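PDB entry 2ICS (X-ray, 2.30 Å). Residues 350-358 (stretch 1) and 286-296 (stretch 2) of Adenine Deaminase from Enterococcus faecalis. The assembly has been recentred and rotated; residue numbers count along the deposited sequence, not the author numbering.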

ATOM      1  N   THR A 350       9.352 -16.881 -12.315  1.00 35.98           N
ATOM      2  CA  THR A 350       8.082 -17.549 -12.055  1.00 34.96           C
ATOM      3  C   THR A 350       8.125 -18.466 -10.834  1.00 33.79           C
ATOM      4  O   THR A 350       9.162 -19.042 -10.505  1.00 31.94           O
ATOM      5  CB  THR A 350       7.637 -18.374 -13.284  1.00 37.91           C
ATOM      6  OG1 THR A 350       7.402 -17.494 -14.394  1.00 40.43           O
ATOM      7  CG2 THR A 350       6.368 -19.154 -12.981  1.00 39.82           C
ATOM      8  N   ARG A 351       6.983 -18.584 -10.163  1.00 31.84           N
ATOM      9  CA  ARG A 351       6.849 -19.429  -8.984  1.00 32.11           C
ATOM     10  C   ARG A 351       5.436 -20.005  -8.991  1.00 33.46           C
ATOM     11  O   ARG A 351       4.489 -19.348  -9.418  1.00 32.17           O
ATOM     12  CB  ARG A 351       7.073 -18.610  -7.704  1.00 30.36           C
ATOM     13  CG  ARG A 351       8.450 -17.954  -7.579  1.00 29.69           C
ATOM     14  CD  ARG A 351       9.550 -18.999  -7.438  1.00 29.55           C
ATOM     15  NE  ARG A 351      10.846 -18.418  -7.085  1.00 27.43           N
ATOM     16  CZ  ARG A 351      11.708 -17.901  -7.955  1.00 26.99           C
ATOM     17  NH1 ARG A 351      11.424 -17.884  -9.250  1.00 27.83           N
ATOM     18  NH2 ARG A 351      12.865 -17.408  -7.529  1.00 24.82           N
ATOM     19  N   VAL A 352       5.291 -21.240  -8.533  1.00 35.77           N
ATOM     20  CA  VAL A 352       3.975 -21.860  -8.502  1.00 37.24           C
ATOM     21  C   VAL A 352       3.405 -21.788  -7.093  1.00 37.55           C
ATOM     22  O   VAL A 352       3.920 -22.422  -6.176  1.00 39.29           O
ATOM     23  CB  VAL A 352       4.045 -23.333  -8.965  1.00 37.55           C
ATOM     24  CG1 VAL A 352       2.662 -23.963  -8.924  1.00 40.17           C
ATOM     25  CG2 VAL A 352       4.603 -23.399 -10.374  1.00 38.41           C
ATOM     26  N   ALA A 353       2.351 -20.996  -6.920  1.00 37.92           N
ATOM     27  CA  ALA A 353       1.718 -20.851  -5.614  1.00 38.23           C
ATOM     28  C   ALA A 353       0.816 -22.042  -5.339  1.00 38.53           C
ATOM     29  O   ALA A 353       0.200 -22.587  -6.254  1.00 37.99           O
ATOM     30  CB  ALA A 353       0.907 -19.567  -5.562  1.00 37.50           C
ATOM     31  N   LYS A 354       0.746 -22.443  -4.075  1.00 39.43           N
ATOM     32  CA  LYS A 354      -0.086 -23.569  -3.678  1.00 40.31           C
ATOM     33  C   LYS A 354      -1.354 -23.081  -2.986  1.00 39.05           C
ATOM     34  O   LYS A 354      -2.300 -23.849  -2.804  1.00 38.51           O
ATOM     35  CB  LYS A 354       0.677 -24.484  -2.719  1.00 44.21           C
ATOM     36  CG  LYS A 354       1.956 -25.087  -3.281  1.00 48.68           C
ATOM     37  CD  LYS A 354       2.684 -25.887  -2.203  1.00 53.04           C
ATOM     38  CE  LYS A 354       3.915 -26.587  -2.758  1.00 55.44           C
ATOM     39  NZ  LYS A 354       3.558 -27.561  -3.831  1.00 57.70           N
ATOM     40  N   GLU A 355      -1.374 -21.807  -2.598  1.00 35.31           N
ATOM     41  CA  GLU A 355      -2.537 -21.259  -1.908  1.00 34.92           C
ATOM     42  C   GLU A 355      -2.996 -19.920  -2.492  1.00 34.74           C
ATOM     43  O   GLU A 355      -2.181 -19.053  -2.817  1.00 32.37           O
ATOM     44  CB  GLU A 355      -2.221 -21.109  -0.416  1.00 37.07           C
ATOM     45  CG  GLU A 355      -1.509 -22.328   0.176  1.00 40.43           C
ATOM     46  CD  GLU A 355      -1.291 -22.229   1.676  1.00 43.15           C
ATOM     47  OE1 GLU A 355      -0.686 -21.242   2.141  1.00 45.69           O
ATOM     48  OE2 GLU A 355      -1.724 -23.147   2.398  1.00 46.26           O
ATOM     49  N   GLN A 356      -4.309 -19.764  -2.618  1.00 33.56           N
ATOM     50  CA  GLN A 356      -4.902 -18.553  -3.170  1.00 33.99           C
ATOM     51  C   GLN A 356      -5.852 -17.883  -2.180  1.00 34.16           C
ATOM     52  O   GLN A 356      -6.666 -18.554  -1.537  1.00 33.97           O
ATOM     53  CB  GLN A 356      -5.673 -18.884  -4.452  1.00 34.56           C
ATOM     54  CG  GLN A 356      -4.813 -19.307  -5.633  1.00 34.41           C
ATOM     55  CD  GLN A 356      -5.648 -19.741  -6.830  1.00 34.77           C
ATOM     56  OE1 GLN A 356      -6.589 -19.053  -7.225  1.00 34.98           O
ATOM     57  NE2 GLN A 356      -5.302 -20.885  -7.414  1.00 34.95           N
ATOM     58  N   ILE A 357      -5.747 -16.561  -2.057  1.00 30.93           N
ATOM     59  CA  ILE A 357      -6.624 -15.823  -1.159  1.00 30.90           C
ATOM     60  C   ILE A 357      -7.625 -15.066  -2.033  1.00 32.12           C
ATOM     61  O   ILE A 357      -7.243 -14.454  -3.031  1.00 28.86           O
ATOM     62  CB  ILE A 357      -5.817 -14.856  -0.245  1.00 29.84           C
ATOM     63  CG1 ILE A 357      -6.764 -14.153   0.729  1.00 28.94           C
ATOM     64  CG2 ILE A 357      -5.025 -13.855  -1.086  1.00 26.16           C
ATOM     65  CD1 ILE A 357      -6.057 -13.451   1.880  1.00 24.97           C
ATOM     66  N   ARG A 358      -8.906 -15.130  -1.668  1.00 32.86           N
ATOM     67  CA  ARG A 358      -9.955 -14.486  -2.456  1.00 34.36           C
ATOM     68  C   ARG A 358     -11.036 -13.782  -1.645  1.00 33.05           C
ATOM     69  O   ARG A 358     -11.722 -14.405  -0.840  1.00 33.19           O
ATOM     70  CB  ARG A 358     -10.649 -15.524  -3.345  1.00 37.84           C
ATOM     71  CG  ARG A 358      -9.718 -16.346  -4.206  1.00 43.27           C
ATOM     72  CD  ARG A 358     -10.454 -17.521  -4.821  1.00 47.73           C
ATOM     73  NE  ARG A 358      -9.558 -18.382  -5.587  1.00 53.16           N
ATOM     74  CZ  ARG A 358      -9.941 -19.503  -6.190  1.00 54.81           C
ATOM     75  NH1 ARG A 358     -11.206 -19.900  -6.116  1.00 54.94           N
ATOM     76  NH2 ARG A 358      -9.060 -20.224  -6.874  1.00 55.51           N
TER
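Stretch 2, residues 286-296: LATTMEKLRVV

Residues 286-296 form a single helix that lies across the bend in stretch 1, so that its two ends meet two different strands. Backbone torsions stay helical throughout, and the turns are held by bonds such as Met290 N to Leu286 O (2.8 Å), Glu291 N to Ala287 O (2.9 Å) and Val295 N to Glu291 O (3.0 Å). Because the chain of stretch 1 turns a corner at Lys354, the helix meets each strand differently. It runs roughly antiparallel to strand 355-358, at 151° with the axes 7.9 Å apart at closest approach, but crosses strand 350-353 almost perpendicularly, at 91° and 8.4 Å. The register follows from this: Ile357 lies by Ala287, Gln356 by Glu291 and Ala353 by Val295, with CA-CA distances of 6.0, 6.3 and 5.5 Å respectively. Together the two stretches bury 490 Å².

The helix presents Ala287, Met290, Glu291, Arg294 and Val295, all with CA-to-CB bonds toward the strands, a spacing of three and four residues that keeps them on one face. At the N-terminal end of the helix, Ile357 provides the largest contact area of stretch 1. Its CA-to-CB bond points sideways, and an extended side chain (chi1 and chi2 both t) carries CD1 to 3.7 Å from CE of Met290, while CG2 lies 3.9 Å from CB of Ala287. Ala287 CB also lies 3.6 Å from Ile357 O, so the methyl group packs against the strand backbone as well as the side chain. Met290, a selenomethionine, is m, t, p; the final p turn sets the position of CE against the isoleucine.

Glu291 occupies the middle of the contact. With chi1 m and chi2 t, its side chain reaches out to the strand backbone, where Glu291 OE2 accepts a hydrogen bond from Ile357 N (3.0 Å, 141°). Glu291 OE2 also lies 3.1 Å from Gln356 CA, and Glu291 OE1 is satisfied elsewhere in the structure, so this buried carboxylate has partners for both oxygens. Gln356 itself points away overall, and Gln356 OE1 accepts a hydrogen bond from Arg358 NH2 (2.8 Å). A water bridges the two backbones, donating to Glu291 O (2.8 Å) and Glu355 O (2.9 Å).

One turn further on, Arg294 and Glu355 form a salt bridge. Glu355 starts sideways, but its m, t conformation brings the carboxylate nearer the helix; Arg294 combines chi1 t with chi2 p and an extended chi3. OE1 of Glu355 thus lies at the edge of the guanidinium, near its plane, accepting from Arg294 NE (2.6 Å, 158°) and from Arg294 NH2 (3.0 Å, 132°).

Val295, with chi1 p, meets the perpendicular strand through CG2, which lies 3.8 Å from Val352 O, 4.1 Å from Arg351 CB and 4.2 Å from Ala353 CA. Arg351 begins toward the helix, but two successive m torsions lead its end away, and its NH1 donates to Thr350 O at 2.8 Å.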

ATOM      1  N   LEU A 286      -4.093  -6.876  -5.255  1.00 24.19           N
ATOM      2  CA  LEU A 286      -3.384  -7.040  -3.988  1.00 24.28           C
ATOM      3  C   LEU A 286      -3.303  -8.515  -3.592  1.00 23.05           C
ATOM      4  O   LEU A 286      -2.246  -8.995  -3.195  1.00 23.23           O
ATOM      5  CB  LEU A 286      -4.075  -6.228  -2.893  1.00 23.93           C
ATOM      6  CG  LEU A 286      -3.355  -6.158  -1.541  1.00 22.43           C
ATOM      7  CD1 LEU A 286      -2.033  -5.404  -1.677  1.00 21.01           C
ATOM      8  CD2 LEU A 286      -4.261  -5.469  -0.540  1.00 19.93           C
ATOM      9  N   ALA A 287      -4.422  -9.225  -3.713  1.00 21.85           N
ATOM     10  CA  ALA A 287      -4.489 -10.652  -3.394  1.00 22.69           C
ATOM     11  C   ALA A 287      -3.344 -11.424  -4.059  1.00 22.12           C
ATOM     12  O   ALA A 287      -2.692 -12.259  -3.422  1.00 21.05           O
ATOM     13  CB  ALA A 287      -5.838 -11.224  -3.853  1.00 21.74           C
ATOM     14  N   THR A 288      -3.107 -11.132  -5.337  1.00 20.62           N
ATOM     15  CA  THR A 288      -2.053 -11.783  -6.107  1.00 20.91           C
ATOM     16  C   THR A 288      -0.667 -11.428  -5.566  1.00 21.85           C
ATOM     17  O   THR A 288       0.253 -12.244  -5.591  1.00 21.19           O
ATOM     18  CB  THR A 288      -2.138 -11.378  -7.595  1.00 20.27           C
ATOM     19  OG1 THR A 288      -3.397 -11.800  -8.125  1.00 20.58           O
ATOM     20  CG2 THR A 288      -1.024 -12.025  -8.406  1.00 18.95           C
ATOM     21  N   THR A 289      -0.523 -10.200  -5.082  1.00 22.05           N
ATOM     22  CA  THR A 289       0.746  -9.757  -4.533  1.00 22.69           C
ATOM     23  C   THR A 289       0.944 -10.469  -3.195  1.00 22.82           C
ATOM     24  O   THR A 289       2.051 -10.870  -2.851  1.00 24.15           O
ATOM     25  CB  THR A 289       0.750  -8.231  -4.325  1.00 22.98           C
ATOM     26  OG1 THR A 289       0.361  -7.589  -5.547  1.00 26.70           O
ATOM     27  CG2 THR A 289       2.140  -7.746  -3.941  1.00 20.49           C
HETATM   28  N   MSE A 290      -0.145 -10.630  -2.450  1.00 21.32           N
HETATM   29  CA  MSE A 290      -0.102 -11.310  -1.163  1.00 22.85           C
HETATM   30  C   MSE A 290       0.286 -12.786  -1.350  1.00 22.42           C
HETATM   31  O   MSE A 290       1.036 -13.345  -0.549  1.00 18.79           O
HETATM   32  CB  MSE A 290      -1.468 -11.200  -0.478  1.00 24.84           C
HETATM   33  CG  MSE A 290      -1.850  -9.762  -0.114  1.00 29.54           C
HETATM   34 SE   MSE A 290      -3.737  -9.554   0.304  1.00 39.31          SE
HETATM   35  CE  MSE A 290      -3.783 -10.537   1.964  1.00 31.20           C
ATOM     36  N   GLU A 291      -0.225 -13.406  -2.414  1.00 21.88           N
ATOM     37  CA  GLU A 291       0.079 -14.801  -2.702  1.00 23.40           C
ATOM     38  C   GLU A 291       1.549 -14.948  -3.091  1.00 23.55           C
ATOM     39  O   GLU A 291       2.132 -16.021  -2.942  1.00 21.47           O
ATOM     40  CB  GLU A 291      -0.813 -15.321  -3.835  1.00 24.33           C
ATOM     41  CG  GLU A 291      -2.301 -15.199  -3.544  1.00 26.88           C
ATOM     42  CD  GLU A 291      -3.153 -15.455  -4.765  1.00 28.29           C
ATOM     43  OE1 GLU A 291      -2.668 -15.198  -5.886  1.00 29.13           O
ATOM     44  OE2 GLU A 291      -4.312 -15.898  -4.604  1.00 31.79           O
ATOM     45  N   LYS A 292       2.148 -13.871  -3.594  1.00 24.30           N
ATOM     46  CA  LYS A 292       3.559 -13.925  -3.971  1.00 23.70           C
ATOM     47  C   LYS A 292       4.444 -13.968  -2.728  1.00 24.05           C
ATOM     48  O   LYS A 292       5.433 -14.695  -2.685  1.00 25.12           O
ATOM     49  CB  LYS A 292       3.926 -12.732  -4.856  1.00 21.54           C
ATOM     50  CG  LYS A 292       3.309 -12.815  -6.251  1.00 24.12           C
ATOM     51  CD  LYS A 292       3.678 -11.621  -7.128  1.00 21.87           C
ATOM     52  CE  LYS A 292       2.999 -11.737  -8.490  1.00 22.89           C
ATOM     53  NZ  LYS A 292       3.130 -10.508  -9.314  1.00 22.43           N
ATOM     54  N   LEU A 293       4.098 -13.196  -1.705  1.00 25.71           N
ATOM     55  CA  LEU A 293       4.898 -13.232  -0.487  1.00 26.57           C
ATOM     56  C   LEU A 293       4.603 -14.505   0.289  1.00 26.32           C
ATOM     57  O   LEU A 293       5.386 -14.926   1.138  1.00 24.92           O
ATOM     58  CB  LEU A 293       4.629 -11.994   0.358  1.00 24.91           C
ATOM     59  CG  LEU A 293       5.405 -10.879  -0.352  1.00 26.93           C
ATOM     60  CD1 LEU A 293       4.544  -9.659  -0.543  1.00 24.41           C
ATOM     61  CD2 LEU A 293       6.674 -10.586   0.429  1.00 21.36           C
ATOM     62  N   ARG A 294       3.470 -15.128  -0.015  1.00 27.54           N
ATOM     63  CA  ARG A 294       3.113 -16.372   0.642  1.00 28.34           C
ATOM     64  C   ARG A 294       4.034 -17.441   0.079  1.00 28.36           C
ATOM     65  O   ARG A 294       4.604 -18.234   0.823  1.00 28.85           O
ATOM     66  CB  ARG A 294       1.653 -16.736   0.362  1.00 29.80           C
ATOM     67  CG  ARG A 294       1.262 -18.141   0.824  1.00 30.74           C
ATOM     68  CD  ARG A 294       1.661 -18.384   2.268  1.00 34.42           C
ATOM     69  NE  ARG A 294       1.305 -19.724   2.724  1.00 35.55           N
ATOM     70  CZ  ARG A 294       2.024 -20.430   3.593  1.00 37.38           C
ATOM     71  NH1 ARG A 294       3.147 -19.928   4.099  1.00 33.91           N
ATOM     72  NH2 ARG A 294       1.620 -21.639   3.961  1.00 36.42           N
ATOM     73  N   VAL A 295       4.194 -17.440  -1.241  1.00 27.92           N
ATOM     74  CA  VAL A 295       5.046 -18.419  -1.903  1.00 29.76           C
ATOM     75  C   VAL A 295       6.512 -18.163  -1.548  1.00 29.08           C
ATOM     76  O   VAL A 295       7.323 -19.089  -1.529  1.00 27.79           O
ATOM     77  CB  VAL A 295       4.861 -18.380  -3.447  1.00 31.68           C
ATOM     78  CG1 VAL A 295       5.555 -17.162  -4.036  1.00 33.30           C
ATOM     79  CG2 VAL A 295       5.400 -19.656  -4.065  1.00 32.57           C
ATOM     80  N   VAL A 296       6.847 -16.905  -1.271  1.00 28.60           N
ATOM     81  CA  VAL A 296       8.206 -16.546  -0.882  1.00 27.09           C
ATOM     82  C   VAL A 296       8.520 -17.186   0.469  1.00 28.57           C
ATOM     83  O   VAL A 296       9.648 -17.606   0.717  1.00 28.96           O
ATOM     84  CB  VAL A 296       8.380 -15.004  -0.751  1.00 27.15           C
ATOM     85  CG1 VAL A 296       9.651 -14.672   0.036  1.00 24.36           C
ATOM     86  CG2 VAL A 296       8.459 -14.375  -2.122  1.00 25.00           C
TER
HETATM   87  O   HOH W   1       0.501 -18.228  -2.186  1.00 29.76           O